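Local coordinates for lipoprotein (PDB 3O0Y) that is a putative lipoprotein of unknown function whose family is grouped with metallopeptidases, so a peptidase-like activity is possible, at residues Ser66-Tyr71 with Ile168-Gln173; Asn105-Ala110 with Met595-Arg600; Tyr417-Arg422 with Phe430-Leu435; Ala505-Val510 with Ser526-Gln531. One frame throughout, in Å; residues are numbered along the deposited sequence.

How the contacts relate
From the N terminus, 66-71 opens contact 1, which closes when helix 161-172 arrives at 168-173, ninety-odd residues later. Before it closes, contact 2 has already opened at 105-110, so the two cross; contact 2 then stays open almost to the C terminus, where 595-600 joins the last helix to helix 100-117. Contacts 3 and 4 both fall within that long span, one after the other. Contact 3 joins the middle strand of the small sheet to the helix that follows it, and contact 4 pairs two successive helices. Their centres lie about 21 Å apart, whereas contacts 1 and 4 sit on opposite sides of the chain's centre, about 40 Å apart.

Contact 1 (Ser66-Tyr71 with Ile168-Gln173); sequences SDMEFY and IVRLGQ
Arg-170 reaches across the backbone of Ser-66 and Asp-67, and each carbon along its length finds something there. Its CB meets CE of Met-68 at 4.0 Å. With CG anti to the carbonyl carbon (chi1 -82°) and the chain extended from there to NE, CG comes to 3.7 Å from Ser-66 O, and CD passes close to Asp-67 O. NE then gives its hydrogen to Asp-67 O at 2.7 Å, with an N-H...O angle of 155°; the oxygen lies at the guanidinium edge, tilted 17° out of its plane. NH2 adds only a weak bond to the same oxygen, and NH1 turns to Thr-51 OG1 on helix 47-53. Over one guanidinium face lies Ser-66 N. An arginine suits this place because its long apolar stem can be buried while its tip satisfies a backbone carbonyl of a loop without regular secondary structure. The arrangement is a loop laid across the junction of two helices: helix 161-172 gives way to helix 174-190, with Gln-173 at the N-cap position of the latter. Small Ser-66 lets the loop come close, its CB 3.7 Å from Val-169 CG1. Met-68, flexible and bent at chi2 and chi3, curls its CE to 3.5 Å from Arg-170 O, while its CB packs at 3.9 Å against CB of Gln-173, the two side chains sliding past each other in opposite directions. Phe-70 brings the edge of its ring up to the end of the Gln-173 side chain, and the ring also makes a cation-pi contact with Lys-176 on the following helix.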
# COMPACT_ATOMS: atom_id res chain seq x y z
N SER A 66 10.17 -18.71 12.00
CA SER A 66 11.20 -17.98 12.70
C SER A 66 12.32 -17.55 11.79
O SER A 66 13.40 -17.18 12.26
CB SER A 66 11.76 -18.81 13.85
OG SER A 66 12.38 -19.98 13.40
N ASP A 67 12.06 -17.50 10.50
CA ASP A 67 13.07 -17.02 9.57
C ASP A 67 13.04 -15.49 9.48
O ASP A 67 12.02 -14.82 9.71
CB ASP A 67 12.85 -17.61 8.18
CG ASP A 67 13.25 -19.10 8.06
OD1 ASP A 67 13.57 -19.77 9.09
OD2 ASP A 67 13.23 -19.61 6.91
N MET A 68 14.19 -14.97 9.07
CA MET A 68 14.39 -13.58 8.86
C MET A 68 14.63 -13.34 7.35
O MET A 68 14.96 -14.29 6.59
CB MET A 68 15.61 -13.09 9.69
CG MET A 68 15.86 -11.55 9.65
SD MET A 68 14.49 -10.41 9.91
CE MET A 68 13.71 -11.16 11.44
N GLU A 69 14.45 -12.09 6.92
CA GLU A 69 14.77 -11.68 5.56
C GLU A 69 16.18 -11.06 5.54
O GLU A 69 16.54 -10.38 6.48
CB GLU A 69 13.77 -10.64 5.12
CG GLU A 69 12.35 -11.17 5.05
CD GLU A 69 11.26 -10.11 4.76
OE1 GLU A 69 11.55 -8.87 4.70
OE2 GLU A 69 10.06 -10.53 4.64
N PHE A 70 16.92 -11.31 4.47
CA PHE A 70 18.24 -10.75 4.27
C PHE A 70 18.34 -10.11 2.91
O PHE A 70 17.73 -10.55 1.90
CB PHE A 70 19.31 -11.83 4.45
CG PHE A 70 19.20 -12.56 5.77
CD1 PHE A 70 19.39 -11.89 6.97
CD2 PHE A 70 18.82 -13.88 5.80
CE1 PHE A 70 19.24 -12.56 8.20
CE2 PHE A 70 18.68 -14.55 7.01
CZ PHE A 70 18.92 -13.90 8.19
N TYR A 71 19.17 -9.09 2.86
CA TYR A 71 19.14 -8.13 1.77
C TYR A 71 20.51 -7.88 1.17
O TYR A 71 20.72 -6.84 0.57
CB TYR A 71 18.53 -6.79 2.26
CG TYR A 71 17.06 -6.94 2.48
CD1 TYR A 71 16.21 -6.87 1.42
CD2 TYR A 71 16.56 -7.29 3.72
CE1 TYR A 71 14.82 -7.04 1.60
CE2 TYR A 71 15.25 -7.52 3.90
CZ TYR A 71 14.36 -7.39 2.83
OH TYR A 71 13.02 -7.62 3.02
N ILE A 168 11.35 -14.51 19.54
CA ILE A 168 12.68 -14.34 20.10
C ILE A 168 13.77 -14.65 19.09
O ILE A 168 14.77 -13.91 18.97
CB ILE A 168 12.80 -15.18 21.42
CG1 ILE A 168 11.96 -14.49 22.49
CG2 ILE A 168 14.27 -15.31 21.88
CD1 ILE A 168 11.57 -15.44 23.65
N VAL A 169 13.58 -15.75 18.40
CA VAL A 169 14.52 -16.22 17.39
C VAL A 169 14.64 -15.18 16.25
O VAL A 169 15.73 -14.91 15.73
CB VAL A 169 14.12 -17.59 16.91
CG1 VAL A 169 14.86 -17.96 15.66
CG2 VAL A 169 14.38 -18.61 18.08
N ARG A 170 13.50 -14.61 15.88
CA ARG A 170 13.52 -13.54 14.85
C ARG A 170 14.30 -12.32 15.31
O ARG A 170 15.18 -11.81 14.57
CB ARG A 170 12.07 -13.19 14.45
CG ARG A 170 11.58 -14.19 13.41
CD ARG A 170 10.26 -13.75 12.77
NE ARG A 170 10.02 -14.39 11.47
CZ ARG A 170 8.82 -14.51 10.90
NH1 ARG A 170 7.75 -13.97 11.46
NH2 ARG A 170 8.73 -15.08 9.72
N LEU A 171 14.02 -11.87 16.54
CA LEU A 171 14.77 -10.71 17.10
C LEU A 171 16.28 -10.92 17.13
O LEU A 171 17.05 -10.00 16.86
CB LEU A 171 14.25 -10.34 18.50
CG LEU A 171 12.80 -9.87 18.63
CD1 LEU A 171 12.45 -9.77 20.11
CD2 LEU A 171 12.49 -8.58 17.93
N GLY A 172 16.69 -12.16 17.42
CA GLY A 172 18.09 -12.54 17.50
C GLY A 172 18.82 -12.50 16.20
O GLY A 172 20.04 -12.46 16.20
N GLN A 173 18.09 -12.40 15.09
CA GLN A 173 18.74 -12.32 13.76
C GLN A 173 18.84 -10.90 13.22
O GLN A 173 19.21 -10.69 12.04
CB GLN A 173 17.94 -13.19 12.81
CG GLN A 173 18.02 -14.68 13.22
CD GLN A 173 17.13 -15.49 12.39
OE1 GLN A 173 16.00 -15.81 12.76
NE2 GLN A 173 17.62 -15.81 11.21

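Contact 2 (Asn105-Ala110 with Met595-Arg600); sequences NQQVMA and MAVLSR
Gln-107 and Arg-600 meet tip to tip, and one oxygen takes two bonds. Arg-600 grips Gln-107 OE1 end-on through NH2 at 3.0 Å and NH1 at 2.9 Å, and the oxygen sits in the guanidinium plane. The amide and guanidinium planes are turned 58° apart, so the two donors do not arrive alike: NH2 lies in the amide carbonyl plane on a lone pair, while NH1 stands 49° above it. Glutamine suits the place because its neutral amide oxygen can accept two N-H groups, and arginine because its length spans the wide helix separation. NH1 has a further acceptor in Asn-104 OD1, on the same helix as Gln-107. The helices run antiparallel, the axes of the two segments 164° apart and 10.7 Å distant at closest, a pairing bridged by long polar side chains on the more exposed flank and buried valines between the helices. There CG2 of Val-108 meets CG2 of Val-597 at 3.9 Å, the side chains crossing at about a right angle. CG2 of Val-597 also lies 4.0 Å from CD of Gln-107, so a methyl rests against the amide carbon. Within the second helix, Met-595 O accepts from both N and OG of Ser-599, which reach it from opposite faces of its plane, and Met-595 N donates to Asp-297 OD2. On the other helix Asn-105 OD1 accepts from Arg-461 NH1.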
# COMPACT_ATOMS: atom_id res chain seq x y z
N ASN A 105 -4.07 -16.44 -16.70
CA ASN A 105 -3.10 -16.84 -15.68
C ASN A 105 -1.67 -16.73 -16.21
O ASN A 105 -0.81 -16.27 -15.50
CB ASN A 105 -3.34 -18.27 -15.20
CG ASN A 105 -4.53 -18.40 -14.26
OD1 ASN A 105 -4.94 -17.45 -13.64
ND2 ASN A 105 -5.03 -19.65 -14.08
N GLN A 106 -1.43 -17.17 -17.45
CA GLN A 106 -0.10 -17.10 -18.02
C GLN A 106 0.36 -15.68 -18.13
O GLN A 106 1.50 -15.37 -17.77
CB GLN A 106 -0.06 -17.77 -19.41
CG GLN A 106 1.33 -17.73 -20.02
CD GLN A 106 1.35 -18.50 -21.35
OE1 GLN A 106 0.32 -18.62 -22.01
NE2 GLN A 106 2.46 -19.12 -21.65
N GLN A 107 -0.47 -14.83 -18.69
CA GLN A 107 -0.10 -13.42 -18.89
C GLN A 107 0.10 -12.71 -17.57
O GLN A 107 1.14 -12.02 -17.36
CB GLN A 107 -1.12 -12.70 -19.72
CG GLN A 107 -0.76 -11.24 -19.96
CD GLN A 107 -1.63 -10.58 -21.06
OE1 GLN A 107 -2.32 -11.29 -21.79
NE2 GLN A 107 -1.54 -9.23 -21.22
N VAL A 108 -0.82 -12.89 -16.63
CA VAL A 108 -0.70 -12.26 -15.33
C VAL A 108 0.51 -12.81 -14.57
O VAL A 108 1.29 -12.07 -13.99
CB VAL A 108 -1.95 -12.41 -14.48
CG1 VAL A 108 -1.71 -11.86 -13.06
CG2 VAL A 108 -3.10 -11.72 -15.23
N MET A 109 0.69 -14.12 -14.54
CA MET A 109 1.79 -14.62 -13.78
C MET A 109 3.18 -14.28 -14.39
O MET A 109 4.12 -14.11 -13.63
CB MET A 109 1.68 -16.12 -13.53
CG MET A 109 0.57 -16.47 -12.58
SD MET A 109 0.78 -15.96 -10.85
CE MET A 109 2.35 -16.84 -10.48
N ALA A 110 3.30 -14.24 -15.71
CA ALA A 110 4.56 -13.73 -16.36
C ALA A 110 4.79 -12.28 -15.91
O ALA A 110 5.91 -11.87 -15.58
CB ALA A 110 4.52 -13.85 -17.92
N MET A 595 -4.31 -3.58 -16.42
CA MET A 595 -5.35 -3.02 -17.24
C MET A 595 -5.64 -3.76 -18.54
O MET A 595 -6.81 -3.88 -18.94
CB MET A 595 -5.14 -1.51 -17.44
CG MET A 595 -5.34 -0.63 -16.05
SD MET A 595 -6.94 -0.65 -15.19
CE MET A 595 -6.48 -1.90 -13.93
N ALA A 596 -4.61 -4.30 -19.18
CA ALA A 596 -4.81 -5.00 -20.44
C ALA A 596 -5.68 -6.26 -20.22
O ALA A 596 -6.53 -6.57 -21.06
CB ALA A 596 -3.49 -5.39 -21.06
N VAL A 597 -5.52 -6.92 -19.08
CA VAL A 597 -6.29 -8.11 -18.79
C VAL A 597 -7.71 -7.72 -18.36
O VAL A 597 -8.68 -8.38 -18.76
CB VAL A 597 -5.60 -8.96 -17.71
CG1 VAL A 597 -6.50 -10.10 -17.27
CG2 VAL A 597 -4.27 -9.50 -18.22
N LEU A 598 -7.84 -6.70 -17.53
CA LEU A 598 -9.17 -6.18 -17.18
C LEU A 598 -9.94 -5.84 -18.49
O LEU A 598 -11.10 -6.20 -18.63
CB LEU A 598 -9.04 -4.95 -16.28
CG LEU A 598 -10.40 -4.32 -15.86
CD1 LEU A 598 -11.31 -5.32 -15.15
CD2 LEU A 598 -10.12 -3.08 -14.97
N SER A 599 -9.26 -5.22 -19.48
CA SER A 599 -9.99 -4.82 -20.73
C SER A 599 -10.44 -6.09 -21.47
O SER A 599 -11.53 -6.13 -22.03
CB SER A 599 -9.19 -3.94 -21.70
OG SER A 599 -8.64 -2.82 -20.96
N ARG A 600 -9.54 -7.08 -21.53
CA ARG A 600 -9.88 -8.36 -22.19
C ARG A 600 -11.08 -9.02 -21.54
O ARG A 600 -11.96 -9.56 -22.25
CB ARG A 600 -8.68 -9.33 -22.16
CG ARG A 600 -9.10 -10.70 -22.66
CD ARG A 600 -7.94 -11.70 -22.57
NE ARG A 600 -6.81 -11.09 -23.25
CZ ARG A 600 -5.55 -11.13 -22.84
NH1 ARG A 600 -5.19 -11.76 -21.72
NH2 ARG A 600 -4.64 -10.53 -23.59

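Contact 3 (Tyr417-Arg422 with Phe430-Leu435); sequences YWINLR and FGLKTL
In Tyr-417 and Leu-435 alike CG stands anti to the backbone N (chi1 166° and 180°), and both residues point toward the opposite segment, where the two side chains cross obliquely. Tyr-417 OH lies 3.6 Å from CG of Leu-435 and 3.7 Å from its CD2, while CD1 of Leu-432, a turn earlier on the helix, comes to 3.8 Å from the same oxygen. Ile-419, two residues further along the strand and so on the same side, brings CD1 to 3.7 Å from CD2 of Leu-435 and to 4.2 Å from CD1 of Leu-432. Aliphatic branches suit the interface between strand and helix because they can pack from several directions, and a tyrosine adds length with a polar end. Strand 416-419 is the middle one of a mixed three-stranded sheet, and helix 353-373 packs against the same two strand residues through Leu-360 and Ile-363. Further along the chain, Asn-420 OD1 accepts from Arg-422 N at 2.9 Å, an Asx turn that guides the chain away. Helix 432-439 ends in a His-Glu pair, with Ala-Asn and then Pro-Gly-His-His after it, a sequence possibly related to the zinc-binding HExxH helix of the metallopeptidases, though not an exact match to it. No hydrogen bond crosses the contact: the phenol oxygen, embedded among leucine carbons, is satisfied by Thr-436 OG1 next along the helix, so apolar packing sets the helix against the sheet while the buried phenol hydroxyl keeps a polar partner.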
# COMPACT_ATOMS: atom_id res chain seq x y z
N TYR A 417 -9.40 -1.71 8.83
CA TYR A 417 -9.40 -0.32 8.51
C TYR A 417 -8.84 0.38 9.73
O TYR A 417 -9.44 0.42 10.79
CB TYR A 417 -10.82 0.12 8.13
CG TYR A 417 -11.13 1.62 8.08
CD1 TYR A 417 -10.17 2.58 7.93
CD2 TYR A 417 -12.45 2.02 8.05
CE1 TYR A 417 -10.52 3.93 7.85
CE2 TYR A 417 -12.78 3.38 8.01
CZ TYR A 417 -11.81 4.31 7.88
OH TYR A 417 -12.14 5.65 7.79
N TRP A 418 -7.63 0.89 9.55
CA TRP A 418 -6.96 1.66 10.54
C TRP A 418 -7.25 3.15 10.39
O TRP A 418 -7.16 3.71 9.27
CB TRP A 418 -5.48 1.50 10.46
CG TRP A 418 -5.00 0.14 10.69
CD1 TRP A 418 -4.88 -0.82 9.73
CD2 TRP A 418 -4.59 -0.48 11.94
NE1 TRP A 418 -4.40 -2.00 10.29
CE2 TRP A 418 -4.23 -1.82 11.64
CE3 TRP A 418 -4.53 -0.05 13.25
CZ2 TRP A 418 -3.81 -2.73 12.62
CZ3 TRP A 418 -4.13 -0.93 14.25
CH2 TRP A 418 -3.74 -2.27 13.92
N ILE A 419 -7.59 3.77 11.51
CA ILE A 419 -7.84 5.21 11.54
C ILE A 419 -6.91 5.94 12.51
O ILE A 419 -6.67 5.45 13.61
CB ILE A 419 -9.36 5.46 11.89
CG1 ILE A 419 -9.68 6.94 11.80
CG2 ILE A 419 -9.71 4.88 13.23
CD1 ILE A 419 -9.72 7.49 10.38
N ASN A 420 -6.36 7.10 12.10
CA ASN A 420 -5.45 7.88 12.96
C ASN A 420 -6.23 8.88 13.80
O ASN A 420 -6.86 9.80 13.23
CB ASN A 420 -4.48 8.65 12.10
CG ASN A 420 -3.32 9.13 12.87
OD1 ASN A 420 -3.45 9.61 13.98
ND2 ASN A 420 -2.13 9.01 12.28
N LEU A 421 -6.32 8.64 15.10
CA LEU A 421 -7.04 9.54 16.00
C LEU A 421 -6.15 10.58 16.69
O LEU A 421 -6.60 11.23 17.67
CB LEU A 421 -7.82 8.71 16.98
CG LEU A 421 -8.74 7.59 16.51
CD1 LEU A 421 -9.30 6.87 17.72
CD2 LEU A 421 -9.78 8.25 15.60
N ARG A 422 -4.93 10.78 16.19
CA ARG A 422 -4.04 11.72 16.89
C ARG A 422 -4.61 13.14 17.00
O ARG A 422 -4.58 13.75 18.10
CB ARG A 422 -2.70 11.83 16.20
CG ARG A 422 -1.64 12.72 16.91
CD ARG A 422 -0.32 12.87 16.11
NE ARG A 422 -0.38 13.99 15.16
CZ ARG A 422 -0.53 13.90 13.82
NH1 ARG A 422 -0.57 12.73 13.16
NH2 ARG A 422 -0.58 15.02 13.11
N PHE A 430 -16.45 16.07 7.43
CA PHE A 430 -16.82 16.01 5.98
C PHE A 430 -15.88 15.14 5.14
O PHE A 430 -16.13 14.93 3.97
CB PHE A 430 -16.93 17.40 5.38
CG PHE A 430 -15.70 18.27 5.53
CD1 PHE A 430 -14.58 18.04 4.77
CD2 PHE A 430 -15.72 19.38 6.37
CE1 PHE A 430 -13.49 18.84 4.85
CE2 PHE A 430 -14.59 20.22 6.48
CZ PHE A 430 -13.49 19.98 5.73
N GLY A 431 -14.77 14.68 5.73
CA GLY A 431 -13.86 13.79 5.02
C GLY A 431 -13.90 12.32 5.38
O GLY A 431 -13.26 11.48 4.73
N LEU A 432 -14.67 11.99 6.41
CA LEU A 432 -14.66 10.64 6.93
C LEU A 432 -15.42 9.61 6.11
O LEU A 432 -15.01 8.45 6.09
CB LEU A 432 -15.12 10.66 8.37
CG LEU A 432 -15.01 9.39 9.19
CD1 LEU A 432 -13.55 8.91 9.27
CD2 LEU A 432 -15.58 9.65 10.69
N LYS A 433 -16.55 9.97 5.51
CA LYS A 433 -17.27 9.01 4.69
C LYS A 433 -16.38 8.55 3.55
O LYS A 433 -16.17 7.33 3.37
CB LYS A 433 -18.57 9.61 4.12
CG LYS A 433 -19.75 9.55 5.02
CD LYS A 433 -21.01 10.12 4.24
CE LYS A 433 -22.24 10.13 5.04
NZ LYS A 433 -23.37 10.83 4.37
N THR A 434 -15.74 9.49 2.81
CA THR A 434 -15.00 9.05 1.64
C THR A 434 -13.83 8.16 2.02
O THR A 434 -13.52 7.16 1.35
CB THR A 434 -14.62 10.21 0.71
OG1 THR A 434 -14.44 9.67 -0.62
CG2 THR A 434 -13.39 11.00 1.24
N LEU A 435 -13.18 8.50 3.14
CA LEU A 435 -12.05 7.68 3.64
C LEU A 435 -12.54 6.29 3.97
O LEU A 435 -11.89 5.28 3.67
CB LEU A 435 -11.41 8.33 4.82
CG LEU A 435 -10.24 7.57 5.43
CD1 LEU A 435 -9.09 7.54 4.34
CD2 LEU A 435 -9.79 8.26 6.72

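Contact 4 (Ala505-Val510 with Ser526-Gln531); sequences AVRLVV and SYMSEQ. With SO4 (sulfate ion), chain D.
Arg-507, whose CG touches CE of Met-528 at 4.3 Å, carries at its tip a nitrogen with two acceptors: NH2 donates to O4 of a sulfate ion at 2.9 Å and forms a salt bridge with Glu-542. NH1 gives a straighter bond, 165° at the hydrogen, to sulfate O1 at 3.0 Å, and NE binds Tyr-546 OH. The sulfate, probably from the crystallisation liquor, lies at the guanidinium edge and is also held by Arg-504, Arg-545 and Tyr-556; the three arginines together would be expected to attract an anion. Away from this polar end the contact is wholly apolar. Val-506 CG1 lies 3.7 Å from CE of Met-528, whose chain bends at chi3 to bring the methyl back onto the opposing helix; CG2 of Val-506 rests on CB of Gln-531. Tyr-527, with CG anti to the backbone N (chi1 -180°), meets the valines obliquely: CD2 is 3.7 Å from Val-510 CG1 and CE2 is 3.8 Å from Val-509 CG1. Gln-531 CG sits over one face near the rim, 3.5 Å above the plane, and Trp-519 meets the ring edge-to-face. Short branched valines give the flat ring a compact surface, and the flexible methionine reaches Val-506 beside it. The two segments run antiparallel, 160° between their directions and 10.4 Å between axes; they belong to successive helices, 491-515 and 521-532, joined by a short connection, the arrangement of an antiparallel helical hairpin.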
# COMPACT_ATOMS: atom_id res chain seq x y z
N ALA A 505 -5.73 13.63 -8.17
CA ALA A 505 -5.37 14.30 -9.42
C ALA A 505 -4.09 15.11 -9.21
O ALA A 505 -3.16 15.07 -10.06
CB ALA A 505 -6.56 15.15 -9.87
N VAL A 506 -4.02 15.83 -8.10
CA VAL A 506 -2.77 16.53 -7.75
C VAL A 506 -1.58 15.61 -7.74
O VAL A 506 -0.46 16.00 -8.17
CB VAL A 506 -2.92 17.34 -6.44
CG1 VAL A 506 -1.58 17.90 -5.93
CG2 VAL A 506 -3.92 18.52 -6.67
N ARG A 507 -1.75 14.37 -7.24
CA ARG A 507 -0.71 13.37 -7.24
C ARG A 507 -0.13 13.13 -8.62
O ARG A 507 1.09 13.02 -8.75
CB ARG A 507 -1.19 12.06 -6.64
CG ARG A 507 -1.25 12.07 -5.17
CD ARG A 507 -1.65 10.71 -4.58
NE ARG A 507 -1.44 10.66 -3.14
CZ ARG A 507 -2.04 9.79 -2.32
NH1 ARG A 507 -2.84 8.83 -2.80
NH2 ARG A 507 -1.82 9.86 -1.00
N LEU A 508 -0.94 13.11 -9.66
CA LEU A 508 -0.41 12.96 -11.04
C LEU A 508 0.53 14.11 -11.40
O LEU A 508 1.62 13.96 -12.03
CB LEU A 508 -1.56 12.93 -12.05
CG LEU A 508 -2.52 11.73 -11.96
CD1 LEU A 508 -3.42 11.88 -13.21
CD2 LEU A 508 -1.76 10.37 -11.96
N VAL A 509 0.14 15.31 -10.98
CA VAL A 509 0.89 16.50 -11.29
C VAL A 509 2.23 16.55 -10.53
O VAL A 509 3.33 16.83 -11.10
CB VAL A 509 0.10 17.76 -11.00
CG1 VAL A 509 0.96 18.99 -11.34
CG2 VAL A 509 -1.20 17.85 -11.80
N VAL A 510 2.16 16.30 -9.22
CA VAL A 510 3.35 16.45 -8.38
C VAL A 510 4.36 15.26 -8.53
O VAL A 510 5.58 15.46 -8.39
CB VAL A 510 3.04 16.72 -6.85
CG1 VAL A 510 2.29 18.10 -6.69
CG2 VAL A 510 2.30 15.59 -6.21
N SER A 526 4.20 23.50 -2.10
CA SER A 526 3.42 24.73 -2.32
C SER A 526 2.25 24.45 -3.23
O SER A 526 1.11 24.79 -2.92
CB SER A 526 4.28 25.82 -2.98
OG SER A 526 5.29 26.23 -2.08
N TYR A 527 2.50 23.72 -4.34
CA TYR A 527 1.42 23.44 -5.32
C TYR A 527 0.32 22.63 -4.63
O TYR A 527 -0.88 22.93 -4.77
CB TYR A 527 2.00 22.68 -6.55
CG TYR A 527 0.98 22.34 -7.61
CD1 TYR A 527 0.45 23.30 -8.47
CD2 TYR A 527 0.37 21.08 -7.63
CE1 TYR A 527 -0.50 22.96 -9.46
CE2 TYR A 527 -0.65 20.81 -8.48
CZ TYR A 527 -1.07 21.70 -9.40
OH TYR A 527 -2.05 21.32 -10.27
N MET A 528 0.72 21.53 -3.98
CA MET A 528 -0.27 20.63 -3.41
C MET A 528 -1.10 21.34 -2.30
O MET A 528 -2.34 21.15 -2.18
CB MET A 528 0.36 19.33 -2.87
CG MET A 528 -0.58 18.39 -2.14
SD MET A 528 0.20 16.65 -1.86
CE MET A 528 -0.48 15.76 -3.06
N SER A 529 -0.43 22.11 -1.46
CA SER A 529 -1.12 22.88 -0.44
C SER A 529 -2.17 23.81 -1.05
O SER A 529 -3.38 23.75 -0.65
CB SER A 529 -0.12 23.75 0.33
OG SER A 529 0.56 22.90 1.14
N GLU A 530 -1.73 24.61 -2.01
CA GLU A 530 -2.59 25.61 -2.66
C GLU A 530 -3.77 24.99 -3.38
O GLU A 530 -4.86 25.55 -3.32
CB GLU A 530 -1.85 26.46 -3.67
CG GLU A 530 -0.86 27.41 -3.04
CD GLU A 530 0.09 28.02 -4.06
OE1 GLU A 530 -0.22 27.95 -5.28
OE2 GLU A 530 1.14 28.59 -3.64
N GLN A 531 -3.58 23.82 -4.00
CA GLN A 531 -4.62 23.27 -4.83
C GLN A 531 -5.64 22.54 -3.95
O GLN A 531 -6.85 22.54 -4.26
CB GLN A 531 -4.03 22.32 -5.90
CG GLN A 531 -3.28 22.99 -7.00
CD GLN A 531 -4.05 24.06 -7.74
OE1 GLN A 531 -5.23 23.89 -8.09
NE2 GLN A 531 -3.39 25.19 -7.95
S SO4 D . -3.56 6.62 0.21
O1 SO4 D . -4.44 7.30 -0.78
O2 SO4 D . -4.29 6.45 1.42
O3 SO4 D . -3.17 5.25 -0.22
O4 SO4 D . -2.29 7.30 0.31